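Local coordinates for protein pyridoxamine 5-phosphate-dependent dehydrase (Escherichia coli, PDB 3B8X) that removes the C3'-hydroxyl group from GDP-4-keto-6-deoxy-D-mannose in a combined transamination-deoxygenation reaction, a step in making the L-colitose of the O-antigen, at residues Y18-S23 with S257-I262; N62-A67 with L212-H217; T92-L97 with G338-N343; L223-K228 with K233-F238. The protein carries 1 engineered substitution. All coordinates share one frame; numbering follows the deposited sequence.

Contact 1: Y18-S23 with S257-I262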
# COMPACT_ATOMS: atom_id res chain seq x y z
N TYR B 18 18.48 -4.57 15.88
CA TYR B 18 17.73 -4.27 17.10
C TYR B 18 18.12 -2.94 17.69
O TYR B 18 17.28 -2.23 18.24
CB TYR B 18 17.98 -5.39 18.10
CG TYR B 18 17.16 -6.61 17.75
CD1 TYR B 18 17.67 -7.61 16.90
CD2 TYR B 18 15.84 -6.72 18.20
CE1 TYR B 18 16.86 -8.70 16.55
CE2 TYR B 18 15.03 -7.77 17.84
CZ TYR B 18 15.56 -8.78 17.05
OH TYR B 18 14.76 -9.86 16.74
N LYS B 19 19.39 -2.61 17.56
CA LYS B 19 19.89 -1.33 18.02
C LYS B 19 19.28 -0.19 17.19
O LYS B 19 19.03 0.91 17.68
CB LYS B 19 21.44 -1.28 17.95
CG LYS B 19 22.13 -1.77 19.23
CD LYS B 19 23.43 -2.52 18.96
CE LYS B 19 23.68 -3.58 20.04
NZ LYS B 19 24.88 -3.28 20.88
N ALA B 20 19.11 -0.46 15.90
CA ALA B 20 18.48 0.53 15.02
C ALA B 20 17.05 0.77 15.48
O ALA B 20 16.61 1.91 15.57
CB ALA B 20 18.52 0.03 13.53
N ILE B 21 16.29 -0.30 15.70
CA ILE B 21 14.91 -0.16 16.16
C ILE B 21 14.84 0.61 17.46
O ILE B 21 14.02 1.50 17.65
CB ILE B 21 14.24 -1.52 16.33
CG1 ILE B 21 14.16 -2.19 14.94
CG2 ILE B 21 12.91 -1.39 17.04
CD1 ILE B 21 13.73 -3.67 14.94
N GLN B 22 15.76 0.29 18.36
CA GLN B 22 15.81 0.99 19.63
C GLN B 22 15.99 2.48 19.41
O GLN B 22 15.40 3.32 20.10
CB GLN B 22 16.97 0.45 20.48
CG GLN B 22 16.86 0.93 21.92
CD GLN B 22 15.48 0.69 22.54
OE1 GLN B 22 14.98 -0.44 22.61
NE2 GLN B 22 14.86 1.76 23.04
N SER B 23 16.87 2.82 18.47
CA SER B 23 17.11 4.21 18.15
C SER B 23 15.86 4.90 17.64
O SER B 23 15.63 6.06 17.97
CB SER B 23 18.28 4.36 17.17
OG SER B 23 18.96 3.12 17.03
N SER B 257 11.63 0.61 9.42
CA SER B 257 12.09 -0.16 8.27
C SER B 257 13.34 0.47 7.65
O SER B 257 14.23 -0.23 7.19
CB SER B 257 11.01 -0.34 7.24
OG SER B 257 10.08 -1.29 7.73
N GLY B 258 13.37 1.79 7.60
CA GLY B 258 14.51 2.50 7.03
C GLY B 258 15.73 2.31 7.95
O GLY B 258 16.82 2.07 7.48
N ALA B 259 15.54 2.31 9.26
CA ALA B 259 16.66 2.13 10.16
C ALA B 259 17.26 0.76 10.02
O ALA B 259 18.48 0.61 9.93
CB ALA B 259 16.30 2.43 11.62
N ILE B 260 16.39 -0.24 10.01
CA ILE B 260 16.81 -1.61 9.90
C ILE B 260 17.55 -1.71 8.56
O ILE B 260 18.59 -2.41 8.45
CB ILE B 260 15.60 -2.56 9.86
CG1 ILE B 260 14.87 -2.59 11.21
CG2 ILE B 260 16.02 -3.95 9.43
CD1 ILE B 260 13.40 -3.05 11.19
N GLY B 261 16.96 -1.11 7.52
CA GLY B 261 17.52 -1.28 6.18
C GLY B 261 18.98 -0.82 6.06
O GLY B 261 19.76 -1.37 5.30
N ILE B 262 19.30 0.26 6.77
CA ILE B 262 20.65 0.82 6.68
C ILE B 262 21.66 -0.21 7.17
O ILE B 262 22.73 -0.36 6.59
CB ILE B 262 20.73 2.02 7.63
CG1 ILE B 262 19.99 3.20 6.98
CG2 ILE B 262 22.18 2.25 8.06
CD1 ILE B 262 19.42 4.24 8.00
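A20 and I21 on helix 15-27 meet A259 and I260 on helix 255-286. The short helical pieces run nearly antiparallel, at 147°, with axes only 8.3 Å apart, a closeness made possible by the alanines at the crossing, where the CA atoms of A20 and A259 are 5.4 Å apart. Along 257-262, S257 comes first; it points away from helix 15-27 and gives its OG to the carbonyl of T194, which ties this turn to a loop. A259 follows, directed at the other helix. Its CB lies 3.8 Å from the CB of A20, while the A20 methyl also rests against the backbone, with CB 3.6 Å from the A259 O. I260 adds the second layer. In I260 and I21 alike CG1 lies beside the backbone N (chi1 -68° and -65°), which brings the two ends together although neither CB points straight across. The I21 CG1 meets the I260 CG1 at 3.8 Å, the I21 CD1 meets the I260 CD1 at the same distance, and the two chains cross obliquely. One turn beyond A259, I262 packs on Y35 and Q38 of helix 34-47. The four side chains that touch are buried and apolar; they are flanked by helix 34-47, where A259 also touches Y35, and by the loop residue W13, which contacts both isoleucines; L25 of the second subunit packs on I21.

Contact 2: N62-A67 with L212-H217. With G4M ([(2R,3S,4R,5R)-5-(2-amino-6-oxo-1,6-dihydro-9H-purin-9-yl)-3,4-dihydroxytetrahydrofuran-2-yl]methyl (2R,3S,4S,5S,6R)-3,4-dihydroxy-5-[({3-hydroxy-2-methyl-5-[(phosphonooxy)methyl]pyridin-4-yl}methyl)amino]-6-methyltetrahydro-2H-pyran-2-yl dihydrogen diphosphate), chain G.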
# COMPACT_ATOMS: atom_id res chain seq x y z
N ASN B 62 6.31 -1.75 -7.32
CA ASN B 62 5.88 -2.00 -8.68
C ASN B 62 4.65 -1.15 -8.98
O ASN B 62 4.50 -0.66 -10.11
CB ASN B 62 5.47 -3.47 -8.83
CG ASN B 62 6.62 -4.40 -9.06
OD1 ASN B 62 7.74 -3.96 -9.32
ND2 ASN B 62 6.35 -5.71 -9.00
N LEU B 63 3.75 -0.99 -8.00
CA LEU B 63 2.55 -0.20 -8.26
C LEU B 63 2.94 1.23 -8.66
O LEU B 63 2.48 1.76 -9.68
CB LEU B 63 1.60 -0.20 -7.07
CG LEU B 63 0.28 0.58 -7.17
CD1 LEU B 63 -0.73 -0.03 -8.09
CD2 LEU B 63 -0.26 0.65 -5.76
N LEU B 64 3.82 1.83 -7.87
CA LEU B 64 4.31 3.18 -8.18
C LEU B 64 5.11 3.25 -9.46
O LEU B 64 5.10 4.30 -10.12
CB LEU B 64 5.12 3.78 -7.01
CG LEU B 64 4.39 4.07 -5.68
CD1 LEU B 64 5.00 5.16 -4.81
CD2 LEU B 64 2.93 4.37 -5.85
N MET B 65 5.88 2.20 -9.76
CA MET B 65 6.69 2.20 -10.99
C MET B 65 5.78 2.41 -12.19
O MET B 65 6.03 3.28 -13.02
CB MET B 65 7.51 0.92 -11.13
CG MET B 65 8.26 0.91 -12.38
SD MET B 65 9.42 -0.48 -12.42
CE MET B 65 8.37 -1.96 -12.35
N ILE B 66 4.72 1.61 -12.28
CA ILE B 66 3.74 1.74 -13.38
C ILE B 66 2.96 3.07 -13.35
O ILE B 66 2.78 3.76 -14.34
CB ILE B 66 2.72 0.55 -13.34
CG1 ILE B 66 3.48 -0.76 -13.43
CG2 ILE B 66 1.70 0.67 -14.46
CD1 ILE B 66 4.45 -0.79 -14.62
N ALA B 67 2.44 3.41 -12.19
CA ALA B 67 1.67 4.63 -12.08
C ALA B 67 2.44 5.88 -12.52
O ALA B 67 1.92 6.77 -13.19
CB ALA B 67 1.22 4.78 -10.67
N LEU B 212 8.02 10.59 -5.34
CA LEU B 212 7.92 11.22 -4.02
C LEU B 212 6.54 11.77 -3.73
O LEU B 212 6.08 11.77 -2.57
CB LEU B 212 8.92 12.36 -3.89
CG LEU B 212 10.39 11.93 -3.90
CD1 LEU B 212 11.21 13.20 -3.96
CD2 LEU B 212 10.73 11.13 -2.66
N CYS B 213 5.87 12.24 -4.78
CA CYS B 213 4.51 12.75 -4.64
C CYS B 213 3.46 11.65 -4.46
O CYS B 213 2.61 11.72 -3.57
CB CYS B 213 4.18 13.57 -5.90
SG CYS B 213 2.48 14.22 -6.01
N ILE B 214 3.49 10.64 -5.33
CA ILE B 214 2.49 9.59 -5.27
C ILE B 214 2.65 8.57 -4.14
O ILE B 214 1.71 7.80 -3.83
CB ILE B 214 2.24 8.96 -6.61
CG1 ILE B 214 3.54 8.30 -7.12
CG2 ILE B 214 1.61 9.96 -7.55
CD1 ILE B 214 3.28 7.45 -8.38
N ARG B 215 3.86 8.55 -3.54
CA ARG B 215 4.10 7.64 -2.42
C ARG B 215 3.29 8.14 -1.25
O ARG B 215 2.97 7.38 -0.35
CB ARG B 215 5.54 7.74 -1.86
CG ARG B 215 5.72 6.90 -0.60
CD ARG B 215 7.20 6.84 -0.25
NE ARG B 215 7.79 8.18 -0.08
CZ ARG B 215 9.08 8.41 0.19
NH1 ARG B 215 9.95 7.41 0.23
NH2 ARG B 215 9.50 9.67 0.36
N ALA B 216 3.03 9.45 -1.22
CA ALA B 216 2.38 9.97 -0.03
C ALA B 216 1.27 10.96 -0.30
O ALA B 216 1.50 12.16 -0.32
CB ALA B 216 3.42 10.63 0.89
N HIS B 217 0.07 10.43 -0.48
CA HIS B 217 -1.13 11.24 -0.65
C HIS B 217 -1.25 12.12 -1.87
O HIS B 217 -2.27 12.79 -2.01
CB HIS B 217 -1.35 12.11 0.60
CG HIS B 217 -1.29 11.34 1.88
ND1 HIS B 217 -2.30 10.48 2.27
CD2 HIS B 217 -0.36 11.32 2.88
CE1 HIS B 217 -2.00 9.98 3.46
NE2 HIS B 217 -0.83 10.47 3.85
OP3 G4M G . -3.30 9.03 6.73
PL G4M G . -3.98 7.62 6.40
OP1 G4M G . -3.39 6.99 5.08
OP2 G4M G . -3.87 6.58 7.61
OP4 G4M G . -5.57 7.79 6.24
C5B G4M G . -5.91 8.49 5.06
C5L G4M G . -7.21 9.26 5.26
C6L G4M G . -8.36 8.89 4.58
N1L G4M G . -9.53 9.54 4.70
C2L G4M G . -9.61 10.67 5.38
C2A G4M G . -10.95 11.40 5.38
C3L G4M G . -8.49 11.14 6.10
O3L G4M G . -8.55 12.30 6.80
C4L G4M G . -7.26 10.43 6.04
C4A G4M G . -6.11 10.90 6.67
N4A G4M G . -6.17 12.02 7.38
C4G G4M G . -5.09 12.44 8.15
C5G G4M G . -4.92 13.96 8.10
C6G G4M G . -6.23 14.62 8.51
O5G G4M G . -3.91 14.31 9.05
C3G G4M G . -3.78 11.75 7.74
O3G G4M G . -3.37 10.87 8.80
C2G G4M G . -2.70 12.82 7.44
O2G G4M G . -1.41 12.19 7.24
C1G G4M G . -2.62 13.91 8.54
O1G G4M G . -1.98 15.09 8.02
P2 G4M G . -1.02 15.49 9.23
O3P G4M G . -1.83 15.69 10.61
O4P G4M G . -0.37 16.90 8.83
OPP G4M G . 0.08 14.32 9.39
P G4M G . 1.47 14.95 9.94
O1P G4M G . 1.65 16.52 9.65
O2P G4M G . 2.65 14.17 9.17
O5' G4M G . 1.66 14.64 11.53
C5' G4M G . 0.74 15.39 12.32
C4' G4M G . 1.47 15.97 13.54
O4' G4M G . 1.98 14.92 14.41
C3' G4M G . 2.70 16.82 13.10
O3' G4M G . 2.89 17.95 13.95
C2' G4M G . 3.86 15.81 13.18
O2' G4M G . 5.08 16.47 13.56
C1' G4M G . 3.42 14.90 14.33
N9 G4M G . 3.90 13.54 14.11
C8 G4M G . 3.57 12.72 13.07
N7 G4M G . 4.20 11.58 13.22
C4 G4M G . 4.76 12.88 14.93
C5 G4M G . 4.94 11.62 14.37
C6 G4M G . 5.79 10.71 15.04
O6 G4M G . 5.97 9.58 14.63
N3 G4M G . 5.37 13.20 16.07
C2 G4M G . 6.15 12.35 16.68
N1 G4M G . 6.37 11.10 16.19
N2 G4M G . 6.75 12.72 17.85
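The contact joins helix 58-68, whose N62 lines one G4M pocket, to the C-terminal part of helix 205-214, which leads to H217 of the other pocket; L64 meets I214 and R215. The leucine splits its work between its methyls. CD2 lies 4.0 Å from the I214 CD1, and CD1 presses on backbone, 3.6 Å from the R215 CA. I214 reaches back because its CG1 stands between the backbone N and the carbonyl carbon (chi1 61°), the crowded position for a branched side chain; L64 and I214 then lie alongside, pointing opposite ways. One turn on, the A67 CB adds a further apolar contact, 4.1 Å from the I214 CD1. The setting is the large domain of a fold-type I aminotransferase, where helices pack against a mixed sheet, and L64 also touches V55 of strand 51-55. R215 leads away from it, folding at its CG-CD bond, and gives NH1 to E40 in a salt bridge and to the M54 carbonyl. After it the chain turns to H217, whose carbonyl bonds to S91 of the second subunit. The imidazole edge faces the phosphate of a G4M adduct shared with that subunit, the H217 CE1 lying 3.6 Å from the G4M OP3.

Contact 3: T92-L97 with G338-N343. With NA (sodium ion), chain M; G4M ([(2R,3S,4R,5R)-5-(2-amino-6-oxo-1,6-dihydro-9H-purin-9-yl)-3,4-dihydroxytetrahydrofuran-2-yl]methyl (2R,3S,4S,5S,6R)-3,4-dihydroxy-5-[({3-hydroxy-2-methyl-5-[(phosphonooxy)methyl]pyridin-4-yl}methyl)amino]-6-methyltetrahydro-2H-pyran-2-yl dihydrogen diphosphate), chain O.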
# COMPACT_ATOMS: atom_id res chain seq x y z
N THR B 92 2.05 -9.57 -8.17
CA THR B 92 2.13 -8.12 -8.16
C THR B 92 3.08 -7.51 -9.19
O THR B 92 3.18 -6.29 -9.27
CB THR B 92 2.28 -7.50 -6.74
OG1 THR B 92 3.53 -7.89 -6.17
CG2 THR B 92 1.13 -7.89 -5.83
N THR B 93 3.74 -8.34 -9.99
CA THR B 93 4.44 -7.84 -11.17
C THR B 93 3.29 -7.50 -12.17
O THR B 93 3.28 -6.43 -12.82
CB THR B 93 5.28 -8.91 -11.84
OG1 THR B 93 6.23 -9.40 -10.90
CG2 THR B 93 6.05 -8.27 -13.00
N TYR B 94 2.30 -8.38 -12.22
CA TYR B 94 1.17 -8.23 -13.15
C TYR B 94 -0.01 -7.27 -12.85
O TYR B 94 -0.56 -6.62 -13.75
CB TYR B 94 0.59 -9.63 -13.39
CG TYR B 94 1.62 -10.60 -13.90
CD1 TYR B 94 2.26 -10.39 -15.12
CD2 TYR B 94 1.98 -11.69 -13.13
CE1 TYR B 94 3.26 -11.27 -15.53
CE2 TYR B 94 2.93 -12.60 -13.55
CZ TYR B 94 3.54 -12.39 -14.77
OH TYR B 94 4.52 -13.29 -15.17
N TYR B 95 -0.45 -7.22 -11.59
CA TYR B 95 -1.65 -6.45 -11.25
C TYR B 95 -1.64 -4.97 -11.62
O TYR B 95 -2.65 -4.44 -12.10
CB TYR B 95 -2.08 -6.66 -9.79
CG TYR B 95 -2.31 -8.12 -9.31
CD1 TYR B 95 -2.80 -9.14 -10.15
CD2 TYR B 95 -2.00 -8.47 -8.01
CE1 TYR B 95 -2.99 -10.44 -9.66
CE2 TYR B 95 -2.21 -9.74 -7.52
CZ TYR B 95 -2.68 -10.73 -8.35
OH TYR B 95 -2.93 -11.97 -7.80
N PRO B 96 -0.55 -4.28 -11.26
CA PRO B 96 -0.50 -2.83 -11.53
C PRO B 96 -0.73 -2.65 -13.04
O PRO B 96 -1.17 -1.62 -13.50
CB PRO B 96 0.94 -2.43 -11.13
CG PRO B 96 1.41 -3.52 -10.18
CD PRO B 96 0.66 -4.78 -10.58
N LEU B 97 -0.43 -3.65 -13.84
CA LEU B 97 -0.55 -3.48 -15.27
C LEU B 97 -2.00 -3.38 -15.58
O LEU B 97 -2.46 -2.48 -16.28
CB LEU B 97 0.12 -4.64 -16.02
CG LEU B 97 1.60 -4.93 -15.71
CD1 LEU B 97 2.10 -6.00 -16.68
CD2 LEU B 97 2.47 -3.66 -15.84
N GLY B 338 4.46 -19.68 -11.32
CA GLY B 338 4.46 -20.81 -12.24
C GLY B 338 4.01 -20.16 -13.53
O GLY B 338 4.30 -18.97 -13.76
N ASN B 339 3.25 -20.88 -14.35
CA ASN B 339 2.72 -20.29 -15.56
C ASN B 339 1.53 -19.41 -15.21
O ASN B 339 0.40 -19.87 -14.96
CB ASN B 339 2.22 -21.36 -16.51
CG ASN B 339 1.55 -20.76 -17.73
OD1 ASN B 339 1.84 -19.63 -18.12
ND2 ASN B 339 0.67 -21.51 -18.35
N PHE B 340 1.78 -18.11 -15.16
CA PHE B 340 0.72 -17.20 -14.79
C PHE B 340 -0.46 -17.33 -15.75
O PHE B 340 -1.57 -16.98 -15.39
CB PHE B 340 1.26 -15.77 -14.77
CG PHE B 340 0.37 -14.80 -14.04
CD1 PHE B 340 0.34 -14.79 -12.65
CD2 PHE B 340 -0.40 -13.87 -14.73
CE1 PHE B 340 -0.47 -13.90 -11.96
CE2 PHE B 340 -1.22 -12.97 -14.06
CZ PHE B 340 -1.27 -13.00 -12.66
N LEU B 341 -0.25 -17.82 -16.97
CA LEU B 341 -1.40 -17.85 -17.85
C LEU B 341 -2.48 -18.80 -17.45
O LEU B 341 -3.58 -18.77 -17.97
CB LEU B 341 -1.04 -17.95 -19.31
CG LEU B 341 -0.36 -16.61 -19.53
CD1 LEU B 341 1.06 -16.77 -20.03
CD2 LEU B 341 -1.25 -15.70 -20.38
N LYS B 342 -2.21 -19.61 -16.45
CA LYS B 342 -3.23 -20.51 -16.03
C LYS B 342 -4.29 -19.77 -15.27
O LYS B 342 -5.38 -20.30 -15.07
CB LYS B 342 -2.63 -21.57 -15.10
CG LYS B 342 -2.24 -20.97 -13.77
CD LYS B 342 -1.47 -21.93 -12.89
CE LYS B 342 -0.37 -21.13 -12.15
NZ LYS B 342 0.34 -21.91 -11.07
N ASN B 343 -3.98 -18.57 -14.81
CA ASN B 343 -4.88 -17.83 -13.94
C ASN B 343 -6.07 -17.17 -14.62
O ASN B 343 -6.18 -15.95 -14.74
CB ASN B 343 -4.12 -16.85 -13.02
CG ASN B 343 -3.14 -17.56 -12.08
OD1 ASN B 343 -3.54 -18.29 -11.16
ND2 ASN B 343 -1.84 -17.30 -12.26
NA NA M . -5.65 -18.38 -10.19
OP3 G4M O . 6.66 -9.33 -1.16
PL G4M O . 6.83 -7.88 -1.77
OP1 G4M O . 5.42 -7.07 -1.85
OP2 G4M O . 7.87 -7.05 -0.87
OP4 G4M O . 7.53 -8.00 -3.24
C5B G4M O . 6.56 -8.44 -4.15
C5L G4M O . 7.28 -9.07 -5.28
C6L G4M O . 7.37 -8.39 -6.48
N1L G4M O . 7.95 -8.97 -7.51
C2L G4M O . 8.47 -10.17 -7.47
C2A G4M O . 9.06 -10.79 -8.72
C3L G4M O . 8.47 -10.93 -6.30
O3L G4M O . 8.95 -12.19 -6.34
C4L G4M O . 7.87 -10.33 -5.14
C4A G4M O . 7.80 -11.02 -3.92
N4A G4M O . 8.21 -12.25 -3.85
C4G G4M O . 8.24 -12.89 -2.59
C5G G4M O . 7.95 -14.37 -2.71
C6G G4M O . 8.84 -15.00 -3.78
O5G G4M O . 8.39 -14.86 -1.44
C3G G4M O . 7.18 -12.32 -1.63
O3G G4M O . 7.86 -11.50 -0.68
C2G G4M O . 6.49 -13.48 -0.85
O2G G4M O . 5.78 -13.00 0.29
C1G G4M O . 7.51 -14.49 -0.39
O1G G4M O . 6.77 -15.69 -0.15
P2 G4M O . 7.18 -16.61 1.08
O3P G4M O . 8.78 -16.84 1.09
O4P G4M O . 6.53 -18.07 0.83
OPP G4M O . 6.63 -15.78 2.35
P G4M O . 6.65 -16.61 3.72
O1P G4M O . 5.93 -18.06 3.78
O2P G4M O . 5.87 -15.59 4.66
O5' G4M O . 8.10 -16.57 4.34
C5' G4M O . 8.88 -17.67 3.92
C4' G4M O . 9.48 -18.31 5.16
O4' G4M O . 9.94 -17.26 6.07
C3' G4M O . 8.39 -19.10 5.93
O3' G4M O . 9.05 -20.18 6.56
C2' G4M O . 7.86 -18.07 6.96
O2' G4M O . 7.41 -18.78 8.12
C1' G4M O . 9.16 -17.34 7.29
N9 G4M O . 8.90 -16.00 7.82
C8 G4M O . 8.34 -14.96 7.13
N7 G4M O . 8.32 -13.91 7.93
C4 G4M O . 9.25 -15.56 9.07
C5 G4M O . 8.87 -14.20 9.15
C6 G4M O . 9.13 -13.48 10.37
O6 G4M O . 8.85 -12.30 10.52
N3 G4M O . 9.82 -16.16 10.12
C2 G4M O . 10.03 -15.48 11.24
N1 G4M O . 9.71 -14.16 11.38
N2 G4M O . 10.60 -16.12 12.30
O HOH W 1 -6.21 -20.05 -11.90
O HOH W 2 -5.22 -20.54 -9.39
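The rings of Y94 and F340 form an offset face-to-face stack, with centroids 4.0 Å apart and planes inclined by 27°. The overlap is uneven: the Y94 CD2 sits over the centre of the phenylalanine ring, 3.3 Å above its plane, whereas the F340 CD2 lies toward the rim of the tyrosine ring. Two different first torsions produce this. Y94 holds CG beside its backbone N (chi1 -56°) and sends the ring out from helix 91-99; F340, on a short 3-10 turn, swings CG opposite its backbone N (chi1 -164°). Y95 approaches the same phenylalanine at its edge, with CE1 4.3 Å from the F340 CZ. The tyrosine hydroxyl of Y94 is anchored beyond the stack on the P86 carbonyl. The loop that carries F340 is shaped by an Asx turn: the N339 OD1 accepts from the L341 N at 3.0 Å, the donor standing above the carbonyl plane. At the loop's end the N343 OD1 binds a sodium ion at 2.3 Å; two waters, D345 and the F244 carbonyl of the second subunit are further ligands. T92 and T93 lie at the N-terminal end of 92-97. The T93 OG1, hydrogen-bonded to D161, is 3.8 Å from the G4M N1L of the pyridine ring, which places this end of helix 91-99 in the cofactor site of a fold-type I enzyme.

Contact 4: L223-K228 with K233-F238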
# COMPACT_ATOMS: atom_id res chain seq x y z
N LEU B 223 8.22 17.06 -1.74
CA LEU B 223 8.84 17.61 -2.93
C LEU B 223 9.70 18.82 -2.50
O LEU B 223 9.38 19.55 -1.55
CB LEU B 223 7.75 18.12 -3.85
CG LEU B 223 6.87 17.06 -4.48
CD1 LEU B 223 5.81 17.75 -5.34
CD2 LEU B 223 7.74 16.17 -5.35
N PRO B 224 10.80 19.03 -3.20
CA PRO B 224 11.67 20.18 -2.94
C PRO B 224 10.96 21.43 -3.50
O PRO B 224 10.06 21.34 -4.33
CB PRO B 224 12.94 19.85 -3.74
CG PRO B 224 12.54 18.79 -4.73
CD PRO B 224 11.43 18.03 -4.09
N LYS B 225 11.38 22.62 -3.08
CA LYS B 225 10.76 23.86 -3.53
C LYS B 225 10.67 23.97 -5.05
O LYS B 225 9.66 24.38 -5.62
CB LYS B 225 11.50 25.06 -2.96
CG LYS B 225 10.84 26.37 -3.26
CD LYS B 225 10.17 26.94 -2.04
CE LYS B 225 10.07 28.43 -2.22
NZ LYS B 225 9.91 28.80 -3.67
N LYS B 226 11.74 23.58 -5.71
CA LYS B 226 11.72 23.55 -7.16
C LYS B 226 11.64 22.06 -7.44
O LYS B 226 12.48 21.30 -6.96
CB LYS B 226 13.04 24.10 -7.73
CG LYS B 226 13.75 25.14 -6.88
CD LYS B 226 14.47 26.16 -7.75
CE LYS B 226 15.70 26.73 -7.04
NZ LYS B 226 16.71 27.26 -8.00
N ASN B 227 10.64 21.61 -8.18
CA ASN B 227 10.52 20.18 -8.43
C ASN B 227 9.85 20.01 -9.76
O ASN B 227 9.18 20.92 -10.24
CB ASN B 227 9.66 19.51 -7.35
CG ASN B 227 8.24 20.00 -7.38
OD1 ASN B 227 7.44 19.57 -8.22
ND2 ASN B 227 7.97 21.02 -6.57
N LYS B 228 9.99 18.83 -10.35
CA LYS B 228 9.41 18.58 -11.66
C LYS B 228 7.92 18.40 -11.69
O LYS B 228 7.33 18.23 -12.77
CB LYS B 228 10.04 17.30 -12.22
CG LYS B 228 11.50 17.43 -12.66
CD LYS B 228 12.20 18.68 -12.14
CE LYS B 228 13.47 18.96 -12.94
NZ LYS B 228 13.39 20.21 -13.74
N LYS B 233 7.34 25.47 -5.60
CA LYS B 233 6.46 25.46 -4.44
C LYS B 233 6.21 26.86 -3.87
O LYS B 233 7.05 27.73 -3.99
CB LYS B 233 6.97 24.46 -3.37
CG LYS B 233 6.81 22.98 -3.80
CD LYS B 233 7.40 21.94 -2.85
CE LYS B 233 7.10 22.30 -1.44
NZ LYS B 233 7.31 21.18 -0.52
N SER B 234 5.03 27.08 -3.29
CA SER B 234 4.74 28.36 -2.66
C SER B 234 5.43 28.38 -1.31
O SER B 234 5.71 27.34 -0.72
CB SER B 234 3.25 28.59 -2.43
OG SER B 234 3.07 29.31 -1.21
N ASP B 235 5.68 29.58 -0.80
CA ASP B 235 6.34 29.76 0.48
C ASP B 235 5.39 29.69 1.66
O ASP B 235 5.79 29.47 2.81
CB ASP B 235 7.09 31.08 0.48
CG ASP B 235 8.43 30.97 -0.20
OD1 ASP B 235 9.06 29.90 -0.07
OD2 ASP B 235 8.87 31.93 -0.87
N ASP B 236 4.11 29.85 1.35
CA ASP B 236 3.04 29.83 2.33
C ASP B 236 2.70 28.35 2.63
O ASP B 236 2.12 27.63 1.81
CB ASP B 236 1.90 30.64 1.69
CG ASP B 236 0.54 30.39 2.30
OD1 ASP B 236 0.45 29.93 3.46
OD2 ASP B 236 -0.45 30.67 1.59
N GLN B 237 3.12 27.88 3.79
CA GLN B 237 2.87 26.48 4.15
C GLN B 237 1.40 26.17 4.29
O GLN B 237 0.95 25.11 3.88
CB GLN B 237 3.62 26.07 5.40
CG GLN B 237 4.62 27.08 5.87
CD GLN B 237 4.28 27.63 7.25
OE1 GLN B 237 3.77 26.90 8.12
NE2 GLN B 237 4.54 28.92 7.45
N PHE B 238 0.61 27.10 4.82
CA PHE B 238 -0.81 26.82 4.89
C PHE B 238 -1.29 26.39 3.50
O PHE B 238 -2.23 25.61 3.39
CB PHE B 238 -1.60 28.06 5.35
CG PHE B 238 -2.98 27.76 5.84
CD1 PHE B 238 -3.20 27.47 7.20
CD2 PHE B 238 -4.07 27.80 4.97
CE1 PHE B 238 -4.50 27.24 7.68
CE2 PHE B 238 -5.38 27.56 5.44
CZ PHE B 238 -5.59 27.29 6.80
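The amide of N227 lies beside K233, whose aliphatic chain runs steeply across the asparagine side chain, the K233 CG being 3.6 Å from the N227 ND2. That ND2 donates to the P224 O at 3.1 Å, with the acceptor lying in the amide plane, while OD1 takes the backbone N of V229 and T230. Bonds from both ends therefore fix the rotation of the group. The other flat group is the carboxylate of D235, a residue whose side chain lies across that of K225; the long K225-D235 ion pair is uncertain because the place of the D235 OD1 is doubtful.

Together these residues form the base of the beta hairpin made by strands 226-227 and 231-232. Just outside the strands the pairing continues in one backbone bond: the K233 N donates to the K225 O at a short 2.6 Å, nearly straight at 167° and in the carbonyl plane. Lysine side chains supply two further bonds, one in each direction. The K225 chain, kinked about its CB-CG and CD-CE bonds, brings its NZ to the K233 O at 3.1 Å. K233 folds at its CG-CD bond (42°), which carries its own NZ across to the L223 O at 2.8 Å, and the T220 carbonyl receives the same ammonium. On the way the K233 CD passes 4.0 Å from the L223 CB, so the methylene chain packs as well as reaches. Beyond the hairpin the chain enters helix 237-241 through an ST turn, in which the D236 N donates to the S234 OG at 2.8 Å.

From the N terminus the chain opens contact 1 at 18-23, contact 2 at 62-67 and contact 3 at 92-97. Contact 2 closes first, at 212-217, joining helices 58-68 and 205-214. Contact 4 then opens and closes within 223-238, at the hairpin of strands 226-227 and 231-232. Contact 1 closes at 257-262, tying helix 15-27 to helix 255-286, and contact 3 last, at 338-343, joining helix 91-99 to the loop before helix 344-347. Contacts 2 and 4, in series, nest inside contact 1; contact 3 crosses contacts 1 and 2 and encloses contact 4. N62 with T92 and I66 with L97 link contacts 2 and 3; L212 on L223 links contacts 2 and 4.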